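Local coordinates for protein tyrosinase (PDB 6JU8) that probably oxidises L-tyrosine and L-dopa to L-dopaquinone with molecular oxygen at a pair of copper ions, at residues 70-76 / 92-98; 64-69 / 367-373; 272-278 / 323-327. The protein carries 1 engineered substitution. All blocks are in the same frame, centred on the assembly; numbering follows the deposited sequence.

All three contacts lie in the common central domain of tyrosinase, which carries the dinuclear copper site. Contact 1 supplies two histidines, H71 and H98, to one copper. Contact 2 packs against it, the centres about 12 Å apart. There Y368 OH meets A73 O at 2.7 Å in a probable hydrogen bond, and F372 CZ lies 3.6 Å from H71 CD2. Along the chain, contacts 1 and 3 are both nested inside the loop that contact 2 closes. Contact 3 is remote, its centre about 30 Å from that of contact 1 and about 31 Å from that of contact 2. Its segment 323-327 leads into helix 328-340, which carries the copper ligands H332 and H336.

Contact 1: 70-76 / 92-98. Engineered in segment 92-98: A96 (natural residue Cys). With CU (copper (II) ion), chain C.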
loop_
_atom_site.group_PDB
_atom_site.type_symbol
_atom_site.label_atom_id
_atom_site.label_comp_id
_atom_site.label_asym_id
_atom_site.label_seq_id
_atom_site.Cartn_x
_atom_site.Cartn_y
_atom_site.Cartn_z
ATOM N N ILE A 70 -18.082 19.077 -0.679
ATOM C CA ILE A 70 -18.436 20.298 0.067
ATOM C C ILE A 70 -17.200 21.001 0.554
ATOM O O ILE A 70 -17.130 22.237 0.573
ATOM C CB ILE A 70 -19.355 19.918 1.256
ATOM C CG1 ILE A 70 -20.738 19.462 0.768
ATOM C CG2 ILE A 70 -19.468 21.080 2.224
ATOM C CD1 ILE A 70 -21.581 18.775 1.811
ATOM N N HIS A 71 -16.221 20.226 1.006
ATOM C CA HIS A 71 -15.051 20.769 1.696
ATOM C C HIS A 71 -14.181 21.609 0.763
ATOM O O HIS A 71 -13.668 22.637 1.177
ATOM C CB HIS A 71 -14.254 19.595 2.253
ATOM C CG HIS A 71 -13.100 19.937 3.124
ATOM N ND1 HIS A 71 -11.805 19.841 2.638
ATOM C CD2 HIS A 71 -13.003 20.369 4.395
ATOM C CE1 HIS A 71 -10.973 20.195 3.624
ATOM N NE2 HIS A 71 -11.665 20.517 4.692
ATOM N N GLY A 72 -13.959 21.170 -0.478
ATOM C CA GLY A 72 -12.960 21.731 -1.364
ATOM C C GLY A 72 -13.288 21.526 -2.824
ATOM O O GLY A 72 -14.376 21.861 -3.290
ATOM N N ALA A 73 -12.304 21.023 -3.564
ATOM C CA ALA A 73 -12.473 20.772 -4.991
ATOM C C ALA A 73 -13.550 19.718 -5.187
ATOM O O ALA A 73 -13.661 18.804 -4.348
ATOM C CB ALA A 73 -11.149 20.327 -5.608
ATOM N N PRO A 74 -14.324 19.737 -6.265
ATOM C CA PRO A 74 -14.161 20.610 -7.431
ATOM C C PRO A 74 -14.812 21.984 -7.350
ATOM O O PRO A 74 -14.935 22.680 -8.372
ATOM C CB PRO A 74 -14.843 19.790 -8.555
ATOM C CG PRO A 74 -15.925 19.034 -7.825
ATOM C CD PRO A 74 -15.323 18.654 -6.499
ATOM N N TRP A 75 -15.232 22.398 -6.167
ATOM C CA TRP A 75 -15.694 23.749 -5.902
ATOM C C TRP A 75 -17.045 24.039 -6.549
ATOM O O TRP A 75 -17.232 25.105 -7.139
ATOM C CB TRP A 75 -14.630 24.765 -6.339
ATOM C CG TRP A 75 -13.264 24.486 -5.778
ATOM C CD1 TRP A 75 -12.892 24.408 -4.458
ATOM C CD2 TRP A 75 -12.078 24.275 -6.543
ATOM N NE1 TRP A 75 -11.544 24.146 -4.357
ATOM C CE2 TRP A 75 -11.020 24.059 -5.632
ATOM C CE3 TRP A 75 -11.819 24.243 -7.917
ATOM C CZ2 TRP A 75 -9.703 23.810 -6.034
ATOM C CZ3 TRP A 75 -10.520 23.992 -8.315
ATOM C CH2 TRP A 75 -9.482 23.785 -7.391
ATOM N N THR A 76 -17.993 23.116 -6.401
ATOM C CA THR A 76 -19.308 23.264 -6.998
ATOM C C THR A 76 -20.373 23.574 -5.944
ATOM O O THR A 76 -20.124 23.552 -4.754
ATOM C CB THR A 76 -19.765 21.988 -7.739
ATOM O OG1 THR A 76 -20.047 20.964 -6.770
ATOM C CG2 THR A 76 -18.698 21.441 -8.671
ATOM N N PRO A 92 -9.997 29.502 -6.397
ATOM C CA PRO A 92 -11.244 28.828 -6.024
ATOM C C PRO A 92 -11.053 28.043 -4.737
ATOM O O PRO A 92 -10.009 27.433 -4.507
ATOM C CB PRO A 92 -11.487 27.886 -7.209
ATOM C CG PRO A 92 -10.802 28.571 -8.357
ATOM C CD PRO A 92 -9.572 29.205 -7.774
ATOM N N THR A 93 -12.071 28.052 -3.895
ATOM C CA THR A 93 -11.979 27.315 -2.628
ATOM C C THR A 93 -13.350 26.751 -2.283
ATOM O O THR A 93 -14.355 27.100 -2.919
ATOM C CB THR A 93 -11.425 28.254 -1.552
ATOM O OG1 THR A 93 -10.989 27.507 -0.407
ATOM C CG2 THR A 93 -12.517 29.210 -1.109
ATOM N N GLY A 94 -13.385 25.855 -1.313
ATOM C CA GLY A 94 -14.597 25.174 -0.913
ATOM C C GLY A 94 -15.332 25.925 0.183
ATOM O O GLY A 94 -14.988 27.051 0.569
ATOM N N PHE A 95 -16.391 25.261 0.683
ATOM C CA PHE A 95 -17.172 25.876 1.755
ATOM C C PHE A 95 -16.442 25.796 3.084
ATOM O O PHE A 95 -16.837 26.474 4.030
ATOM C CB PHE A 95 -18.526 25.186 1.911
ATOM C CG PHE A 95 -19.450 25.406 0.734
ATOM C CD1 PHE A 95 -20.070 26.635 0.595
ATOM C CD2 PHE A 95 -19.748 24.413 -0.187
ATOM C CE1 PHE A 95 -20.944 26.870 -0.455
ATOM C CE2 PHE A 95 -20.606 24.633 -1.262
ATOM C CZ PHE A 95 -21.233 25.868 -1.359
ATOM N N ALA A 96 -15.479 24.889 3.204
ATOM C CA ALA A 96 -14.842 24.641 4.481
ATOM C C ALA A 96 -14.216 25.920 5.026
ATOM O O ALA A 96 -13.638 26.710 4.270
ATOM C CB ALA A 96 -13.766 23.575 4.332
ATOM N N VAL A 97 -14.329 26.077 6.337
ATOM C CA VAL A 97 -13.674 27.195 7.010
ATOM C C VAL A 97 -12.310 26.767 7.535
ATOM O O VAL A 97 -12.221 25.871 8.376
ATOM C CB VAL A 97 -14.498 27.721 8.202
ATOM C CG1 VAL A 97 -13.677 28.761 8.952
ATOM C CG2 VAL A 97 -15.813 28.313 7.715
ATOM N N HIS A 98 -11.264 27.399 7.019
ATOM C CA HIS A 98 -9.900 27.274 7.521
ATOM C C HIS A 98 -9.366 28.657 7.856
ATOM O O HIS A 98 -9.743 29.643 7.198
ATOM C CB HIS A 98 -9.004 26.554 6.492
ATOM C CG HIS A 98 -9.500 25.159 6.242
ATOM N ND1 HIS A 98 -10.050 24.797 5.028
ATOM C CD2 HIS A 98 -9.565 24.052 7.020
ATOM C CE1 HIS A 98 -10.389 23.527 5.069
ATOM N NE2 HIS A 98 -10.138 23.036 6.273
HETATM CU CU CU C . -11.645 21.455 6.604
HETATM O O HOH W 1 -11.665 24.473 0.596
HETATM O O HOH W 2 -16.541 27.316 -4.729
HETATM O O HOH W 3 -10.180 20.272 7.018
#
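W75 lays its indole against P92. P92 CB sits 3.9 Å from the centroid of the six-membered ring, over the face, as a CH-pi contact. The backbone of P92 and T93 also runs over the indole face, with W75 CD1 3.2 Å from T93 C; G94 N lies at the ring edge, 3.5 Å from W75 CD1. Beside it the two segments have their closest CA atoms at glycines: G72 CA and G94 CA are 3.8 Å apart. A CB on G94 would clash with H71 O and G72 CA. F95 N donates to I70 O at 3.1 Å, and the F95 ring packs on I70, CD2 to CG2 4.1 Å. Water 1 bridges H71 O and G94 N.

This is one half of the type 3 dicopper centre of tyrosinases. H71 NE2 binds the copper at 2.1 Å and H98 NE2 at 2.2 Å; H107 is the third histidine and water 3 lies at 1.9 Å. Both ligands come from the one long loop between helices 64-69 and 103-129. Their imidazoles meet obliquely, with planes at 79° and centroids 5.0 Å apart. F372 meets the H71 ring edge-to-face. The engineered A96, Cys in the natural protein, points its CB toward H71, 3.3 Å from H71 CD2.

Contact 2: 64-69 / 367-373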
loop_
_atom_site.group_PDB
_atom_site.type_symbol
_atom_site.label_atom_id
_atom_site.label_comp_id
_atom_site.label_asym_id
_atom_site.label_seq_id
_atom_site.Cartn_x
_atom_site.Cartn_y
_atom_site.Cartn_z
ATOM N N TYR A 64 -20.896 9.931 -1.714
ATOM C CA TYR A 64 -19.645 10.259 -1.033
ATOM C C TYR A 64 -18.874 11.362 -1.732
ATOM O O TYR A 64 -18.375 12.313 -1.108
ATOM C CB TYR A 64 -18.788 8.989 -0.930
ATOM C CG TYR A 64 -17.536 9.205 -0.089
ATOM C CD1 TYR A 64 -17.545 8.982 1.288
ATOM C CD2 TYR A 64 -16.356 9.620 -0.694
ATOM C CE1 TYR A 64 -16.401 9.171 2.045
ATOM C CE2 TYR A 64 -15.198 9.824 0.052
ATOM C CZ TYR A 64 -15.243 9.606 1.416
ATOM O OH TYR A 64 -14.094 9.802 2.158
ATOM N N PHE A 65 -18.770 11.258 -3.062
ATOM C CA PHE A 65 -18.022 12.253 -3.809
ATOM C C PHE A 65 -18.584 13.652 -3.529
ATOM O O PHE A 65 -17.866 14.608 -3.277
ATOM C CB PHE A 65 -18.059 11.980 -5.325
ATOM C CG PHE A 65 -17.242 12.983 -6.100
ATOM C CD1 PHE A 65 -17.749 14.245 -6.401
ATOM C CD2 PHE A 65 -15.949 12.660 -6.524
ATOM C CE1 PHE A 65 -16.992 15.186 -7.092
ATOM C CE2 PHE A 65 -15.192 13.592 -7.201
ATOM C CZ PHE A 65 -15.711 14.833 -7.504
ATOM N N ARG A 66 -19.914 13.801 -3.600
ATOM C CA ARG A 66 -20.486 15.133 -3.422
ATOM C C ARG A 66 -20.386 15.611 -1.985
ATOM O O ARG A 66 -20.230 16.819 -1.749
ATOM C CB ARG A 66 -21.932 15.145 -3.913
ATOM C CG ARG A 66 -22.103 14.936 -5.408
ATOM C CD ARG A 66 -21.641 16.121 -6.248
ATOM N NE ARG A 66 -22.245 17.393 -5.846
ATOM C CZ ARG A 66 -23.482 17.759 -6.128
ATOM N NH1 ARG A 66 -24.303 16.948 -6.794
ATOM N NH2 ARG A 66 -23.951 18.939 -5.711
ATOM N N LEU A 67 -20.497 14.729 -0.999
ATOM C CA LEU A 67 -20.297 15.137 0.393
ATOM C C LEU A 67 -18.866 15.576 0.660
ATOM O O LEU A 67 -18.644 16.637 1.263
ATOM C CB LEU A 67 -20.669 13.975 1.328
ATOM C CG LEU A 67 -22.160 13.636 1.320
ATOM C CD1 LEU A 67 -22.388 12.327 2.049
ATOM C CD2 LEU A 67 -22.950 14.773 1.976
ATOM N N ALA A 68 -17.888 14.810 0.170
ATOM C CA ALA A 68 -16.493 15.235 0.232
ATOM C C ALA A 68 -16.267 16.527 -0.545
ATOM O O ALA A 68 -15.446 17.368 -0.167
ATOM C CB ALA A 68 -15.600 14.139 -0.313
ATOM N N GLY A 69 -17.015 16.722 -1.633
ATOM C CA GLY A 69 -16.856 17.911 -2.452
ATOM C C GLY A 69 -17.283 19.169 -1.741
ATOM O O GLY A 69 -16.864 20.264 -2.126
ATOM N N ALA A 367 -10.834 15.667 1.880
ATOM C CA ALA A 367 -12.074 15.016 2.323
ATOM C C ALA A 367 -12.390 13.765 1.522
ATOM O O ALA A 367 -13.214 12.957 1.964
ATOM C CB ALA A 367 -13.226 16.024 2.283
ATOM N N TYR A 368 -11.715 13.526 0.388
ATOM C CA TYR A 368 -11.964 12.292 -0.366
ATOM C C TYR A 368 -11.425 11.088 0.381
ATOM O O TYR A 368 -11.922 9.971 0.209
ATOM C CB TYR A 368 -11.420 12.380 -1.820
ATOM C CG TYR A 368 -12.254 13.396 -2.552
ATOM C CD1 TYR A 368 -13.527 13.095 -2.994
ATOM C CD2 TYR A 368 -11.789 14.685 -2.755
ATOM C CE1 TYR A 368 -14.302 14.053 -3.648
ATOM C CE2 TYR A 368 -12.569 15.644 -3.379
ATOM C CZ TYR A 368 -13.821 15.338 -3.836
ATOM O OH TYR A 368 -14.624 16.267 -4.443
ATOM N N ASP A 369 -10.394 11.272 1.217
ATOM C CA ASP A 369 -9.840 10.118 1.925
ATOM C C ASP A 369 -10.749 9.789 3.097
ATOM O O ASP A 369 -10.965 10.697 3.928
ATOM C CB ASP A 369 -8.425 10.423 2.419
ATOM C CG ASP A 369 -7.740 9.185 2.988
ATOM O OD1 ASP A 369 -8.448 8.414 3.696
ATOM O OD2 ASP A 369 -6.516 9.023 2.763
ATOM N N PRO A 370 -11.291 8.592 3.217
ATOM C CA PRO A 370 -12.230 8.307 4.317
ATOM C C PRO A 370 -11.688 8.577 5.708
ATOM O O PRO A 370 -12.484 8.782 6.639
ATOM C CB PRO A 370 -12.529 6.802 4.114
ATOM C CG PRO A 370 -12.410 6.634 2.615
ATOM C CD PRO A 370 -11.184 7.447 2.245
ATOM N N ILE A 371 -10.364 8.555 5.932
ATOM C CA ILE A 371 -9.860 8.906 7.256
ATOM C C ILE A 371 -10.122 10.369 7.619
ATOM O O ILE A 371 -10.103 10.721 8.806
ATOM C CB ILE A 371 -8.362 8.583 7.411
ATOM C CG1 ILE A 371 -8.001 8.436 8.896
ATOM C CG2 ILE A 371 -7.492 9.588 6.675
ATOM C CD1 ILE A 371 -6.562 8.047 9.156
ATOM N N PHE A 372 -10.337 11.240 6.636
ATOM C CA PHE A 372 -10.651 12.645 6.876
ATOM C C PHE A 372 -11.690 12.776 7.984
ATOM O O PHE A 372 -11.572 13.581 8.917
ATOM C CB PHE A 372 -11.187 13.287 5.588
ATOM C CG PHE A 372 -11.682 14.700 5.781
ATOM C CD1 PHE A 372 -12.999 14.932 6.161
ATOM C CD2 PHE A 372 -10.822 15.777 5.577
ATOM C CE1 PHE A 372 -13.443 16.236 6.353
ATOM C CE2 PHE A 372 -11.255 17.069 5.743
ATOM C CZ PHE A 372 -12.576 17.281 6.124
ATOM N N TRP A 373 -12.769 12.012 7.872
ATOM C CA TRP A 373 -13.919 12.175 8.747
ATOM C C TRP A 373 -13.623 11.680 10.151
ATOM O O TRP A 373 -14.160 12.194 11.123
ATOM C CB TRP A 373 -15.080 11.387 8.128
ATOM C CG TRP A 373 -15.297 11.710 6.674
ATOM C CD1 TRP A 373 -14.789 11.036 5.592
ATOM C CD2 TRP A 373 -16.098 12.778 6.136
ATOM N NE1 TRP A 373 -15.208 11.628 4.419
ATOM C CE2 TRP A 373 -16.023 12.695 4.734
ATOM C CE3 TRP A 373 -16.879 13.803 6.711
ATOM C CZ2 TRP A 373 -16.695 13.585 3.900
ATOM C CZ3 TRP A 373 -17.545 14.693 5.876
ATOM C CH2 TRP A 373 -17.450 14.583 4.468
#
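A68 forms the apolar centre. Its CB points at the 367-373 segment and lies over the face of the Y368 ring, 3.9 Å from the centroid, a CH-pi contact. A68 CB is also 4.0 Å from A367 CB and 4.4 Å from W373 CZ2. The contact joins two parts of the helical core of the tyrosinase central domain. One is the short helix 64-69, which leads toward the copper ligand H71. The other is the turn that opens helix 371-389, which carries the copper ligand H376. The two are nearly 300 residues apart in sequence.

Around this centre the aromatic rings close in. F65 meets Y368 obliquely, with centroids 5.0 Å apart and planes at 44°; F65 CD2 lies 3.6 Å from Y368 CE1. On the other flank the W373 indole turns its edge to the helix, with CZ2 4.0 Å from A68 CA. Y114 of helix 103-129 stacks on W373. Y368 OH passes 3.4 Å from G69 CA and hydrogen-bonds to A73 O, just beyond the helix.

The polar edge is built on Y64. Its t rotamer carries the hydroxyl across to the start of helix 371-389. There it accepts a hydrogen bond from the indole and donates one to a backbone carbonyl. D369 caps the new helix through OD1, which accepts from I371 N at 2.9 Å; its OD2 forms a salt bridge with K239. P370 follows, its CA 3.2 Å from Y64 OH. W373 NE1 to Y64 OH is 3.1 Å, and Y64 OH to Y368 O is 2.9 Å.

Contact 3: 272-278 / 323-327; sequences QNLDGWD and KNWMN
Neither segment is regular helix or strand. Segment 272-278 folds through a type II beta turn from L274 to W277, closed by W277 N to L274 O at 3.0 Å. D275 (-57/133) and G276 (92/-8) are its central residues. An Asx turn overlaps its start: N273 OD1 accepts from D275 N at 2.9 Å. In segment 323-327, N324 has a positive phi (66/20), and W325 and M326 are extended. The CA atoms of W277 and N324 lie 5.7 Å apart, those of Q272 and M326 9.5 Å.

W277 (chi1 -84°, chi2 46°) places its indole over the backbone of N324. N324 CA is 3.7 Å from the centroid of the six-membered ring, 10° off the normal, a CH-pi contact. W277 CH2 reaches W325 N at 3.4 Å. N324 (chi1 -69°, chi2 -29°) brings OD1 to the backbone beyond the tryptophan, where it accepts from D278 N at 2.8 Å. M326 (t, t, m) runs toward the first segment. Its CE meets Q272 OE1 at 3.5 Å and L274 CD2 at 4.3 Å.

This is loop-to-loop packing within the central domain, about 13 Å from the nearer copper measured from the Q272 side chain. N327 is the N-cap of helix 328-340, with OD1 accepting from A330 N. Q272 OE1 accepts from N334 of the same helix. M326 packs on I331 there and, with W277, on M286 of helix 283-292. R289 of that helix forms a salt bridge with D278 and hydrogen-bonds to N324 O.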
loop_
_atom_site.group_PDB
_atom_site.type_symbol
_atom_site.label_atom_id
_atom_site.label_comp_id
_atom_site.label_asym_id
_atom_site.label_seq_id
_atom_site.Cartn_x
_atom_site.Cartn_y
_atom_site.Cartn_z
ATOM N N GLN A 272 5.584 24.303 11.714
ATOM C CA GLN A 272 5.808 25.619 12.314
ATOM C C GLN A 272 7.236 25.760 12.843
ATOM O O GLN A 272 7.884 24.770 13.177
ATOM C CB GLN A 272 4.816 25.827 13.457
ATOM C CG GLN A 272 3.369 26.023 13.047
ATOM C CD GLN A 272 2.650 24.689 12.931
ATOM O OE1 GLN A 272 3.240 23.605 12.953
ATOM N NE2 GLN A 272 1.345 24.768 12.754
ATOM N N ASN A 273 7.693 27.011 12.891
ATOM C CA ASN A 273 8.969 27.374 13.506
ATOM C C ASN A 273 8.863 27.254 15.024
ATOM O O ASN A 273 8.131 28.048 15.625
ATOM C CB ASN A 273 9.310 28.798 13.091
ATOM C CG ASN A 273 10.486 29.421 13.806
ATOM O OD1 ASN A 273 11.283 28.720 14.429
ATOM N ND2 ASN A 273 10.600 30.746 13.706
ATOM N N LEU A 274 9.543 26.293 15.633
ATOM C CA LEU A 274 9.486 26.095 17.083
ATOM C C LEU A 274 10.755 26.622 17.757
ATOM O O LEU A 274 11.111 26.303 18.899
ATOM C CB LEU A 274 9.226 24.641 17.444
ATOM C CG LEU A 274 7.912 23.997 16.985
ATOM C CD1 LEU A 274 7.692 22.630 17.650
ATOM C CD2 LEU A 274 6.703 24.893 17.227
ATOM N N ASP A 275 11.490 27.474 17.045
ATOM C CA ASP A 275 12.704 28.047 17.629
ATOM C C ASP A 275 12.324 28.748 18.928
ATOM O O ASP A 275 11.349 29.510 18.983
ATOM C CB ASP A 275 13.359 28.983 16.617
ATOM C CG ASP A 275 14.776 29.405 16.895
ATOM O OD1 ASP A 275 15.545 28.684 17.570
ATOM O OD2 ASP A 275 15.167 30.502 16.414
ATOM N N GLY A 276 13.070 28.517 20.009
ATOM C CA GLY A 276 12.778 29.222 21.259
ATOM C C GLY A 276 11.834 28.465 22.174
ATOM O O GLY A 276 11.634 28.856 23.329
ATOM N N TRP A 277 11.242 27.360 21.704
ATOM C CA TRP A 277 10.345 26.575 22.545
ATOM C C TRP A 277 11.089 25.833 23.645
ATOM O O TRP A 277 12.277 25.568 23.516
ATOM C CB TRP A 277 9.566 25.551 21.718
ATOM C CG TRP A 277 8.332 26.101 21.069
ATOM C CD1 TRP A 277 8.184 27.268 20.381
ATOM C CD2 TRP A 277 7.053 25.453 21.067
ATOM N NE1 TRP A 277 6.875 27.394 19.940
ATOM C CE2 TRP A 277 6.161 26.287 20.353
ATOM C CE3 TRP A 277 6.586 24.246 21.605
ATOM C CZ2 TRP A 277 4.821 25.958 20.159
ATOM C CZ3 TRP A 277 5.247 23.927 21.405
ATOM C CH2 TRP A 277 4.387 24.774 20.695
ATOM N N ASP A 278 10.356 25.485 24.699
ATOM C CA ASP A 278 10.934 24.756 25.818
ATOM C C ASP A 278 11.438 23.393 25.366
ATOM O O ASP A 278 12.442 22.895 25.861
ATOM C CB ASP A 278 9.954 24.574 26.976
ATOM C CG ASP A 278 8.696 23.785 26.674
ATOM O OD1 ASP A 278 7.937 24.150 25.748
ATOM O OD2 ASP A 278 8.415 22.776 27.370
ATOM N N LYS A 323 3.606 30.087 22.621
ATOM C CA LYS A 323 4.224 29.994 23.941
ATOM C C LYS A 323 4.129 28.555 24.446
ATOM O O LYS A 323 3.406 28.269 25.393
ATOM N N ASN A 324 4.851 27.641 23.803
ATOM C CA ASN A 324 4.970 26.281 24.295
ATOM C C ASN A 324 3.635 25.544 24.237
ATOM O O ASN A 324 3.442 24.503 24.863
ATOM C CB ASN A 324 5.564 26.276 25.698
ATOM C CG ASN A 324 7.029 26.693 25.644
ATOM O OD1 ASN A 324 7.735 26.479 24.659
ATOM N ND2 ASN A 324 7.494 27.308 26.724
ATOM N N TRP A 325 2.705 26.030 23.428
ATOM C CA TRP A 325 1.514 25.245 23.082
ATOM C C TRP A 325 1.102 25.645 21.666
ATOM O O TRP A 325 1.464 26.719 21.186
ATOM C CB TRP A 325 0.359 25.435 24.073
ATOM C CG TRP A 325 -0.142 26.848 24.147
ATOM C CD1 TRP A 325 0.328 27.836 24.970
ATOM C CD2 TRP A 325 -1.190 27.432 23.368
ATOM N NE1 TRP A 325 -0.366 28.999 24.754
ATOM C CE2 TRP A 325 -1.298 28.783 23.776
ATOM C CE3 TRP A 325 -2.050 26.983 22.364
ATOM C CZ2 TRP A 325 -2.226 29.678 23.228
ATOM C CZ3 TRP A 325 -2.971 27.866 21.822
ATOM C CH2 TRP A 325 -3.052 29.199 22.256
ATOM N N MET A 326 0.312 24.783 21.046
ATOM C CA MET A 326 -0.137 24.972 19.671
ATOM C C MET A 326 -1.656 24.859 19.603
ATOM O O MET A 326 -2.225 23.973 20.243
ATOM C CB MET A 326 0.520 23.908 18.786
ATOM C CG MET A 326 0.129 23.967 17.323
ATOM S SD MET A 326 1.071 22.783 16.355
ATOM C CE MET A 326 2.712 23.483 16.397
ATOM N N ASN A 327 -2.326 25.734 18.853
ATOM C CA ASN A 327 -3.786 25.719 18.784
ATOM C C ASN A 327 -4.332 24.479 18.062
ATOM O O ASN A 327 -3.625 23.745 17.368
ATOM C CB ASN A 327 -4.267 27.017 18.129
ATOM C CG ASN A 327 -3.914 27.112 16.670
ATOM O OD1 ASN A 327 -4.524 26.453 15.838
ATOM N ND2 ASN A 327 -2.926 27.943 16.331
#